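Local coordinates for glycosyl hydrolases family 2, sugar binding domain protein (Bacteroides uniformis str. 3978 T3 ii, PDB 6D1P) that probably hydrolyses O-glycosyl bonds as a glycoside hydrolase family 2 beta-glucuronidase of the gut bacterium Bacteroides uniformis, at residues 205-210 and 224-229; 299-304 and 414-419; 25-30 and 196-201; 241-246 and 286-291. All coordinates share one frame; numbering follows the deposited sequence.

Contact 1 (205-210 and 224-229)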
# COMPACT_ATOMS: atom_id res chain seq x y z
N GLU A 205 5.85 7.22 41.19
CA GLU A 205 6.43 6.54 40.03
C GLU A 205 5.95 5.10 39.95
O GLU A 205 5.43 4.67 38.91
CB GLU A 205 7.96 6.62 40.09
CG GLU A 205 8.63 6.53 38.73
CD GLU A 205 9.90 7.37 38.64
OE1 GLU A 205 9.86 8.46 38.01
OE2 GLU A 205 10.94 6.95 39.21
N GLN A 206 6.05 4.35 41.05
CA GLN A 206 5.65 2.96 41.06
C GLN A 206 4.99 2.62 42.39
O GLN A 206 5.38 3.15 43.44
CB GLN A 206 6.86 2.06 40.79
CG GLN A 206 6.53 0.64 40.35
CD GLN A 206 7.78 -0.13 39.93
OE1 GLN A 206 7.79 -0.77 38.87
NE2 GLN A 206 8.83 -0.07 40.76
N ILE A 207 3.99 1.74 42.35
CA ILE A 207 3.27 1.29 43.54
C ILE A 207 3.03 -0.21 43.44
O ILE A 207 2.11 -0.67 42.75
CB ILE A 207 1.94 2.05 43.72
CG1 ILE A 207 2.20 3.52 44.05
CG2 ILE A 207 1.05 1.38 44.80
CD1 ILE A 207 1.02 4.25 44.60
N ARG A 208 3.85 -0.98 44.14
CA ARG A 208 3.80 -2.43 44.08
C ARG A 208 3.06 -2.96 45.31
O ARG A 208 3.35 -2.54 46.44
CB ARG A 208 5.22 -2.99 43.99
CG ARG A 208 5.38 -4.48 44.23
CD ARG A 208 6.81 -4.76 44.71
NE ARG A 208 7.20 -6.15 44.56
CZ ARG A 208 8.42 -6.53 44.18
NH1 ARG A 208 9.34 -5.61 43.91
NH2 ARG A 208 8.72 -7.82 44.05
N ILE A 209 2.11 -3.86 45.09
CA ILE A 209 1.23 -4.34 46.14
C ILE A 209 1.24 -5.86 46.10
O ILE A 209 0.75 -6.46 45.13
CB ILE A 209 -0.20 -3.80 45.98
CG1 ILE A 209 -0.20 -2.28 45.96
CG2 ILE A 209 -1.08 -4.30 47.11
CD1 ILE A 209 -1.57 -1.67 45.91
N GLU A 210 1.79 -6.48 47.14
CA GLU A 210 1.85 -7.93 47.24
C GLU A 210 0.96 -8.38 48.40
O GLU A 210 1.34 -8.28 49.57
CB GLU A 210 3.28 -8.40 47.43
CG GLU A 210 4.23 -7.96 46.33
CD GLU A 210 5.55 -8.72 46.40
OE1 GLU A 210 5.59 -9.79 47.06
OE2 GLU A 210 6.54 -8.26 45.81
N ILE A 224 3.55 -3.23 50.72
CA ILE A 224 3.35 -2.15 49.76
C ILE A 224 4.65 -1.37 49.62
O ILE A 224 5.15 -0.80 50.60
CB ILE A 224 2.21 -1.22 50.18
CG1 ILE A 224 0.89 -1.99 50.15
CG2 ILE A 224 2.11 -0.04 49.24
CD1 ILE A 224 -0.30 -1.11 50.39
N ASP A 225 5.18 -1.32 48.40
CA ASP A 225 6.39 -0.57 48.08
C ASP A 225 6.04 0.57 47.14
O ASP A 225 5.38 0.36 46.12
CB ASP A 225 7.44 -1.47 47.43
CG ASP A 225 7.75 -2.69 48.28
OD1 ASP A 225 7.88 -2.53 49.51
OD2 ASP A 225 7.85 -3.80 47.72
N ILE A 226 6.50 1.77 47.48
CA ILE A 226 6.12 2.99 46.78
C ILE A 226 7.37 3.77 46.43
O ILE A 226 8.21 4.04 47.30
CB ILE A 226 5.18 3.86 47.64
CG1 ILE A 226 3.84 3.16 47.82
CG2 ILE A 226 5.00 5.24 47.00
CD1 ILE A 226 2.77 4.05 48.36
N ALA A 227 7.49 4.17 45.16
CA ALA A 227 8.62 4.93 44.67
C ALA A 227 8.16 6.27 44.12
O ALA A 227 7.12 6.36 43.46
CB ALA A 227 9.36 4.16 43.59
N PHE A 228 8.94 7.32 44.37
CA PHE A 228 8.60 8.68 44.00
C PHE A 228 9.58 9.25 42.98
O PHE A 228 10.79 9.05 43.09
CB PHE A 228 8.57 9.61 45.23
CG PHE A 228 7.41 9.39 46.15
CD1 PHE A 228 7.52 8.53 47.23
CD2 PHE A 228 6.20 10.03 45.92
CE1 PHE A 228 6.44 8.32 48.08
CE2 PHE A 228 5.11 9.83 46.77
CZ PHE A 228 5.24 8.97 47.85
N GLY A 229 9.03 9.96 41.99
CA GLY A 229 9.83 10.75 41.07
C GLY A 229 9.86 12.20 41.50
O GLY A 229 8.98 12.69 42.21

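Contact 2 (299-304 and 414-419). With GOL (glycerol), chain E.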
# COMPACT_ATOMS: atom_id res chain seq x y z
N THR A 299 -3.93 8.06 43.43
CA THR A 299 -3.93 6.88 42.58
C THR A 299 -4.61 5.75 43.33
O THR A 299 -4.33 5.52 44.51
CB THR A 299 -2.52 6.48 42.15
OG1 THR A 299 -2.59 5.28 41.37
CG2 THR A 299 -1.63 6.24 43.35
N THR A 300 -5.51 5.07 42.64
CA THR A 300 -6.27 3.97 43.20
C THR A 300 -5.84 2.67 42.54
O THR A 300 -5.71 2.60 41.31
CB THR A 300 -7.77 4.20 42.99
OG1 THR A 300 -8.12 5.48 43.52
CG2 THR A 300 -8.57 3.12 43.65
N GLN A 301 -5.61 1.64 43.35
CA GLN A 301 -5.11 0.36 42.88
C GLN A 301 -5.96 -0.76 43.44
O GLN A 301 -6.25 -0.78 44.64
CB GLN A 301 -3.65 0.16 43.30
CG GLN A 301 -2.73 1.25 42.86
CD GLN A 301 -2.27 1.04 41.45
OE1 GLN A 301 -2.04 -0.10 41.03
NE2 GLN A 301 -2.14 2.13 40.69
N HIS A 302 -6.35 -1.70 42.58
CA HIS A 302 -6.98 -2.92 43.06
C HIS A 302 -5.95 -4.02 43.27
O HIS A 302 -4.86 -4.00 42.70
CB HIS A 302 -8.05 -3.40 42.09
CG HIS A 302 -9.14 -2.41 41.86
ND1 HIS A 302 -8.97 -1.29 41.07
CD2 HIS A 302 -10.41 -2.36 42.33
CE1 HIS A 302 -10.10 -0.60 41.05
NE2 HIS A 302 -10.99 -1.22 41.81
N PHE A 303 -6.31 -4.97 44.12
CA PHE A 303 -5.50 -6.17 44.33
C PHE A 303 -6.41 -7.23 44.95
O PHE A 303 -7.60 -7.00 45.17
CB PHE A 303 -4.27 -5.88 45.19
CG PHE A 303 -4.60 -5.32 46.54
CD1 PHE A 303 -4.78 -3.95 46.71
CD2 PHE A 303 -4.71 -6.15 47.64
CE1 PHE A 303 -5.07 -3.43 47.94
CE2 PHE A 303 -5.00 -5.64 48.89
CZ PHE A 303 -5.18 -4.27 49.04
N GLY A 304 -5.83 -8.39 45.24
CA GLY A 304 -6.61 -9.52 45.69
C GLY A 304 -5.80 -10.47 46.54
O GLY A 304 -4.59 -10.63 46.36
N HIS A 414 1.91 -5.31 35.34
CA HIS A 414 0.73 -6.11 35.64
C HIS A 414 0.81 -6.88 36.95
O HIS A 414 -0.13 -7.62 37.27
CB HIS A 414 0.46 -7.10 34.50
CG HIS A 414 -0.06 -6.45 33.26
ND1 HIS A 414 -0.32 -7.16 32.11
CD2 HIS A 414 -0.39 -5.16 33.00
CE1 HIS A 414 -0.78 -6.33 31.19
NE2 HIS A 414 -0.83 -5.11 31.71
N ARG A 415 1.88 -6.73 37.74
CA ARG A 415 2.03 -7.59 38.91
C ARG A 415 0.96 -7.37 39.97
O ARG A 415 0.74 -8.26 40.80
CB ARG A 415 3.39 -7.40 39.53
CG ARG A 415 3.64 -6.00 40.00
CD ARG A 415 5.04 -5.97 40.54
NE ARG A 415 5.65 -4.65 40.54
CZ ARG A 415 6.96 -4.48 40.57
NH1 ARG A 415 7.75 -5.55 40.59
NH2 ARG A 415 7.50 -3.27 40.57
N ASN A 416 0.30 -6.21 40.00
CA ASN A 416 -0.72 -5.99 41.01
C ASN A 416 -2.03 -6.71 40.69
O ASN A 416 -2.93 -6.73 41.53
CB ASN A 416 -1.01 -4.49 41.17
CG ASN A 416 0.18 -3.72 41.73
OD1 ASN A 416 1.18 -4.30 42.14
ND2 ASN A 416 0.06 -2.40 41.78
N HIS A 417 -2.16 -7.30 39.50
CA HIS A 417 -3.41 -7.95 39.15
C HIS A 417 -3.49 -9.32 39.80
O HIS A 417 -2.64 -10.18 39.51
CB HIS A 417 -3.56 -8.08 37.65
CG HIS A 417 -3.70 -6.77 36.95
ND1 HIS A 417 -4.89 -6.07 36.93
CD2 HIS A 417 -2.80 -6.01 36.28
CE1 HIS A 417 -4.72 -4.94 36.26
NE2 HIS A 417 -3.47 -4.89 35.85
N PRO A 418 -4.47 -9.58 40.66
CA PRO A 418 -4.58 -10.92 41.23
C PRO A 418 -4.92 -11.98 40.20
O PRO A 418 -4.60 -13.15 40.42
CB PRO A 418 -5.71 -10.77 42.27
CG PRO A 418 -6.52 -9.63 41.76
CD PRO A 418 -5.53 -8.68 41.13
N SER A 419 -5.52 -11.60 39.06
CA SER A 419 -5.88 -12.60 38.06
C SER A 419 -4.67 -13.33 37.50
O SER A 419 -4.81 -14.45 37.01
CB SER A 419 -6.69 -11.96 36.92
OG SER A 419 -5.91 -11.01 36.21
C1 GOL E . -2.53 -9.83 43.91
O1 GOL E . -3.37 -8.74 43.82
C2 GOL E . -1.11 -9.28 44.21
O2 GOL E . -1.12 -8.35 45.25
C3 GOL E . -0.29 -10.53 44.56
O3 GOL E . 1.05 -10.21 44.31

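Contact 3 (25-30 and 196-201)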
# COMPACT_ATOMS: atom_id res chain seq x y z
N THR A 25 -1.95 7.86 38.21
CA THR A 25 -2.86 8.90 38.65
C THR A 25 -4.25 8.59 38.12
O THR A 25 -4.40 8.09 37.00
CB THR A 25 -2.45 10.31 38.19
OG1 THR A 25 -3.56 11.20 38.38
CG2 THR A 25 -2.06 10.31 36.72
N ASP A 26 -5.26 8.88 38.93
CA ASP A 26 -6.63 8.67 38.51
C ASP A 26 -7.10 9.73 37.53
O ASP A 26 -8.26 9.68 37.10
CB ASP A 26 -7.55 8.63 39.74
CG ASP A 26 -7.20 7.49 40.68
OD1 ASP A 26 -6.22 6.77 40.38
OD2 ASP A 26 -7.89 7.31 41.71
N ARG A 27 -6.24 10.67 37.16
CA ARG A 27 -6.60 11.82 36.34
C ARG A 27 -5.82 11.78 35.02
O ARG A 27 -4.66 12.20 34.94
CB ARG A 27 -6.35 13.13 37.18
CG ARG A 27 -6.75 14.46 36.53
CD ARG A 27 -5.51 15.17 35.95
NE ARG A 27 -5.70 16.60 35.73
CZ ARG A 27 -6.51 17.13 34.81
NH1 ARG A 27 -7.24 16.36 34.00
NH2 ARG A 27 -6.59 18.45 34.69
N LYS A 28 -6.45 11.27 33.96
CA LYS A 28 -5.83 11.23 32.63
C LYS A 28 -6.89 11.36 31.54
O LYS A 28 -8.05 11.00 31.75
CB LYS A 28 -5.02 9.94 32.44
CG LYS A 28 -5.54 8.75 33.23
CD LYS A 28 -4.55 7.59 33.20
CE LYS A 28 -3.23 7.95 33.86
NZ LYS A 28 -2.30 6.77 33.92
N GLN A 29 -6.47 11.88 30.37
CA GLN A 29 -7.38 12.14 29.25
C GLN A 29 -6.99 11.28 28.04
O GLN A 29 -5.83 11.31 27.60
CB GLN A 29 -7.40 13.63 28.87
CG GLN A 29 -8.32 13.91 27.67
CD GLN A 29 -8.22 15.36 27.18
OE1 GLN A 29 -7.84 16.25 27.95
NE2 GLN A 29 -8.54 15.60 25.90
N ARG A 30 -7.95 10.53 27.51
CA ARG A 30 -7.79 9.79 26.27
C ARG A 30 -7.88 10.76 25.10
O ARG A 30 -8.88 11.49 24.96
CB ARG A 30 -8.85 8.71 26.14
CG ARG A 30 -8.69 7.57 27.07
CD ARG A 30 -9.80 6.59 26.86
NE ARG A 30 -9.61 5.42 27.71
CZ ARG A 30 -10.53 4.48 27.89
NH1 ARG A 30 -11.71 4.56 27.28
NH2 ARG A 30 -10.26 3.45 28.69
N LEU A 196 -3.18 11.89 27.50
CA LEU A 196 -2.49 13.07 28.00
C LEU A 196 -2.57 13.09 29.52
O LEU A 196 -3.67 12.96 30.08
CB LEU A 196 -3.12 14.34 27.41
CG LEU A 196 -2.47 15.66 27.78
CD1 LEU A 196 -1.04 15.72 27.27
CD2 LEU A 196 -3.30 16.81 27.23
N VAL A 197 -1.42 13.20 30.19
CA VAL A 197 -1.37 12.98 31.63
C VAL A 197 -0.49 14.03 32.29
O VAL A 197 0.65 14.27 31.87
CB VAL A 197 -0.85 11.56 31.97
CG1 VAL A 197 -0.85 11.34 33.49
CG2 VAL A 197 -1.70 10.50 31.28
N TYR A 198 -1.03 14.66 33.33
CA TYR A 198 -0.34 15.67 34.12
C TYR A 198 -0.06 15.13 35.52
O TYR A 198 -0.91 14.47 36.13
CB TYR A 198 -1.19 16.94 34.26
CG TYR A 198 -1.74 17.54 32.98
CD1 TYR A 198 -0.91 18.13 32.05
CD2 TYR A 198 -3.11 17.56 32.74
CE1 TYR A 198 -1.41 18.70 30.90
CE2 TYR A 198 -3.63 18.14 31.58
CZ TYR A 198 -2.76 18.71 30.66
OH TYR A 198 -3.24 19.29 29.51
N THR A 199 1.13 15.43 36.04
CA THR A 199 1.53 15.05 37.38
C THR A 199 2.31 16.19 38.02
O THR A 199 2.87 17.03 37.31
CB THR A 199 2.39 13.78 37.41
OG1 THR A 199 3.52 13.94 36.54
CG2 THR A 199 1.60 12.57 36.98
N PRO A 200 2.35 16.25 39.35
CA PRO A 200 3.18 17.25 40.03
C PRO A 200 4.67 16.99 39.82
O PRO A 200 5.10 15.93 39.37
CB PRO A 200 2.80 17.09 41.50
CG PRO A 200 1.50 16.42 41.49
CD PRO A 200 1.50 15.52 40.30
N ALA A 201 5.47 17.99 40.19
CA ALA A 201 6.92 17.84 40.17
C ALA A 201 7.36 16.60 40.95
O ALA A 201 8.32 15.92 40.57
CB ALA A 201 7.60 19.08 40.75
O HOH W 1 -3.32 14.08 34.01

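Contact 4 (241-246 and 286-291)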
# COMPACT_ATOMS: atom_id res chain seq x y z
N PHE A 241 2.57 11.93 53.23
CA PHE A 241 1.61 11.44 52.25
C PHE A 241 0.79 10.32 52.89
O PHE A 241 1.22 9.70 53.86
CB PHE A 241 2.31 10.92 50.97
CG PHE A 241 2.85 9.51 51.09
CD1 PHE A 241 2.04 8.40 50.84
CD2 PHE A 241 4.18 9.29 51.43
CE1 PHE A 241 2.54 7.11 50.94
CE2 PHE A 241 4.68 8.00 51.53
CZ PHE A 241 3.86 6.91 51.29
N SER A 242 -0.37 10.05 52.30
CA SER A 242 -1.33 9.14 52.91
C SER A 242 -1.49 7.85 52.11
O SER A 242 -1.19 7.79 50.92
CB SER A 242 -2.70 9.80 53.07
OG SER A 242 -3.59 8.89 53.70
N LEU A 243 -2.04 6.84 52.79
CA LEU A 243 -2.17 5.49 52.24
C LEU A 243 -3.33 4.81 52.94
O LEU A 243 -3.26 4.57 54.15
CB LEU A 243 -0.88 4.72 52.45
CG LEU A 243 -0.62 3.52 51.55
CD1 LEU A 243 -0.21 4.02 50.19
CD2 LEU A 243 0.45 2.64 52.14
N ARG A 244 -4.40 4.47 52.20
CA ARG A 244 -5.57 3.82 52.78
C ARG A 244 -5.93 2.57 51.99
O ARG A 244 -5.86 2.56 50.76
CB ARG A 244 -6.77 4.77 52.82
CG ARG A 244 -6.56 6.00 53.67
CD ARG A 244 -7.83 6.85 53.70
NE ARG A 244 -7.57 8.22 53.24
CZ ARG A 244 -7.13 9.20 54.02
NH1 ARG A 244 -6.92 8.97 55.31
NH2 ARG A 244 -6.91 10.41 53.52
N VAL A 245 -6.35 1.53 52.70
CA VAL A 245 -6.74 0.26 52.10
C VAL A 245 -8.21 0.00 52.39
O VAL A 245 -8.60 -0.11 53.56
CB VAL A 245 -5.89 -0.91 52.61
CG1 VAL A 245 -6.46 -2.21 52.12
CG2 VAL A 245 -4.46 -0.76 52.13
N PHE A 246 -9.02 -0.13 51.34
CA PHE A 246 -10.46 -0.32 51.46
C PHE A 246 -10.86 -1.74 51.11
O PHE A 246 -10.31 -2.34 50.19
CB PHE A 246 -11.21 0.65 50.55
CG PHE A 246 -10.93 2.09 50.85
CD1 PHE A 246 -11.70 2.78 51.79
CD2 PHE A 246 -9.90 2.77 50.21
CE1 PHE A 246 -11.45 4.11 52.07
CE2 PHE A 246 -9.64 4.09 50.49
CZ PHE A 246 -10.42 4.77 51.41
N CYS A 286 -6.38 -0.07 47.19
CA CYS A 286 -5.38 0.73 47.87
C CYS A 286 -5.35 2.11 47.23
O CYS A 286 -5.21 2.23 46.01
CB CYS A 286 -4.01 0.07 47.80
SG CYS A 286 -2.65 1.08 48.40
N VAL A 287 -5.51 3.15 48.05
CA VAL A 287 -5.52 4.53 47.57
C VAL A 287 -4.32 5.24 48.17
O VAL A 287 -4.20 5.34 49.40
CB VAL A 287 -6.82 5.27 47.92
CG1 VAL A 287 -6.79 6.67 47.35
CG2 VAL A 287 -8.04 4.51 47.41
N ALA A 288 -3.43 5.72 47.31
CA ALA A 288 -2.33 6.58 47.72
C ALA A 288 -2.69 8.01 47.36
O ALA A 288 -3.38 8.28 46.38
CB ALA A 288 -1.02 6.18 47.04
N GLU A 289 -2.19 8.94 48.17
CA GLU A 289 -2.65 10.31 48.07
C GLU A 289 -1.53 11.24 48.49
O GLU A 289 -0.95 11.07 49.57
CB GLU A 289 -3.88 10.50 48.96
CG GLU A 289 -4.92 11.38 48.35
CD GLU A 289 -5.96 11.79 49.35
OE1 GLU A 289 -6.62 10.89 49.92
OE2 GLU A 289 -6.10 13.01 49.59
N LEU A 290 -1.23 12.21 47.65
CA LEU A 290 -0.17 13.16 47.92
C LEU A 290 -0.68 14.55 47.59
O LEU A 290 -1.40 14.74 46.60
CB LEU A 290 1.08 12.84 47.10
CG LEU A 290 2.23 13.83 47.26
CD1 LEU A 290 2.77 13.76 48.68
CD2 LEU A 290 3.33 13.56 46.24
N ILE A 291 -0.31 15.52 48.42
CA ILE A 291 -0.79 16.89 48.29
C ILE A 291 0.40 17.82 48.15
O ILE A 291 1.41 17.67 48.85
CB ILE A 291 -1.66 17.29 49.50
CG1 ILE A 291 -2.79 16.29 49.70
CG2 ILE A 291 -2.21 18.70 49.32
CD1 ILE A 291 -3.36 16.27 51.09

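Contact 1 (205-210 and 224-229)
This antiparallel beta hairpin belongs to the three-stranded sheet of the immunoglobulin-like beta sandwich. Its backbone bonds are regular at Arg208–Asp225: Arg208 N reaches Asp225 O at 2.8 Å, and Asp225 N returns to Arg208 O at 2.9 Å. The other end holds a classic beta bulge, where Glu205 and Gln206 share Ala227. Ala227 O accepts a 2.7 Å bond from Glu205 N and a weak one from Gln206 N.

The apolar contacts belong to Ile207, Ile209, Ile224 and Ile226, whose shared face is buried against strands 240-246, 284-292 and 295-303. Beta-branched residues suit extended backbone, and Ile207 and Ile226 point the same way, CG1 beside CG1 at 4.1 Å.

Charged residues Arg208, Glu210 and Asp225 form a salt-bridge network on the reverse face. Arg208 runs extended, CG anti to the backbone N, and its NE forms a 2.5 Å hydrogen-bonded salt bridge to Glu210 OE2. Asp225 OD1 is held by Ser265. An alanine in place of Arg208 would probably leave the carboxylates of Glu210 and Asp225 facing each other without the intervening positive charge. With Asp225 OD2 well out of the guanidinium plane, its long 4.0 Å salt bridge to Arg208 NE is charge alone.

Contact 2 (299-304 and 414-419)
The turn that follows helix 397-414 of the TIM barrel domain meets the outer strand 295-303 of the neighbouring sheet here. It is a type I beta turn from His414 to His417, closed by His417 N on His414 O at 3.0 Å; Asn416 within the turn and Pro418 just after it face the strand.

Asn416 is the polar link. One hydrogen of its ND2 goes to Gln301 OE1 at 3.2 Å; the acceptor lies in the plane of the Asn416 amide, but the donor stands 39° above the Gln301 carbonyl plane, the two amides being nearly perpendicular. Gln301 bends at chi2 (-83°), and its NE2 donates to Thr299 OG1 at 3.3 Å, an in-plane bond that fixes the rotation of its amide. Asn416 ND2 also binds Ile207 O, and Asn416 OD1 takes the N-H of Ile209. A carboxamide suits this place because it offers donor and acceptor together to the backbone of strand 203-213.

The contact thus joins the immunoglobulin-like beta sandwich to the TIM barrel domain. At the strand's end, Phe303 holds its CG in the crowded position between backbone N and carbonyl carbon (chi1 58°), sending the ring away from the turn towards Cys286 and Ile209. Gly304 follows, its CA 3.8 Å from Pro418 CB; a beta carbon on it would collide with the proline ring, which explains the small residue. A glycerol, probably from the crystallisation liquor, fills the corner: its O1 accepts from Gly304 N at 2.9 Å and donates to Asn416 O at 3.1 Å.

Contact 3 (25-30 and 196-201)
A short antiparallel strand pairing at the margin of a sheet, this contact lays strand 28-30 beside strand 194-199. Gln29 and Leu196 form the hydrogen-bonded pair: Gln29 N donates to Leu196 O at 3.0 Å, and Leu196 N to Gln29 O at 2.7 Å, both in the plane of the accepting carbonyl. Ahead of the strand, at Arg27, a water bridges the chains, donating to Arg27 O and accepting from Tyr198 N.

The sheet is the four-stranded one of the sugar-binding domain, which in this family is a beta-sandwich jelly roll; strand 28-30 is one of its two edge strands, next to 194-199 and then 106-111. Leu196 suits its buried place by packing on Thr107 and Leu109. Val197 divides its methyls: CG2 lies against Lys28 CB at 3.6 Å, while CG1 meets Thr25 CG2 at 3.6 Å. The lysine chain, bent at chi3 (63°), takes NZ on to Ile23 O and Glu110.

Thr25 works twice, since its OG1 also accepts from Arg27 N at 3.0 Å in an ST turn. An alanine here would remove both that acceptor and the methyl on Val197, and would probably loosen the turn leading into the strand. Arg27, kinked at chi2 (-101°), brings its guanidinium beside Tyr198: the ring edge, at CD2, sits 4.0 Å from Arg27 CZ over the centre of the guanidinium face, with the planes 67° apart. Tyr198 OH is fixed by Glu99 N.

Contact 4 (241-246 and 286-291)
Phe241 CB rests on Leu290 CD1 at 3.7 Å, and chi1 of 81°, with CG in the crowded position, turns the ring off to meet Phe228 edge-to-face. Ser242 pairs with Glu289: Ser242 N donates nearly along the axis of the Glu289 carbonyl at 3.0 Å, whereas the return bond from Glu289 N reaches Ser242 O from 38° above its carbonyl plane. The small Ser242 side chain puts OG over the centre of the Arg244 guanidinium face; its own bond, to Ile256 O, is weak.

Leu243 drops to the buried side. Its CG is anti to the backbone N, and Leu243 CD1 reaches across to Ala288 CB at 3.9 Å and to Cys286 SG at 4.2 Å; Ala288, its cross-strand partner, is small enough for the leucine branch to lie against it, with Cys286 diagonal. These two antiparallel strands are the middle pair of the four-stranded sheet in the immunoglobulin-like sandwich, and the Leu243 face is the one turned to Ile226 and Ile207 of the facing sheet.

Arg244 returns to the reverse face. Arg244 N meets Val287 O at 2.9 Å, and Val287 N meets Arg244 O at 2.8 Å. The arginine chain bends at chi3 (-123°), and Arg244 NH2 forms a long salt bridge with Glu289 OE1 at 3.6 Å, the oxygen approaching the guanidinium edge; Arg298 is the stronger partner of that carboxylate. Val245, beta-branched and buried, lies beside Cys286, its CG2 towards Cys286 CB. Phe246 presents its ring edge at CE2 to Val287 CG2 at 3.5 Å.

Along the chain the four contacts come in series, and none nests within or crosses another. Contact 3 closes first, bringing the N-terminal residues back beside strand 194-199 of the sugar-binding domain. Contact 1 follows almost at once as a hairpin, and contact 4 then joins segments 40 residues apart in the facing sheet. The two meet through a common apolar core, Ile226 and Ile209 reaching Leu243 and Cys286. Contact 2 closes the longest loop but one, returning from the TIM barrel domain to strand 295-303, which is hydrogen-bonded to strand 284-292 of contact 4. Asn416 also grips contact 1, and Asp26 of contact 3 binds Thr300, so the sugar-binding domain and the TIM barrel domain both bear on this sandwich.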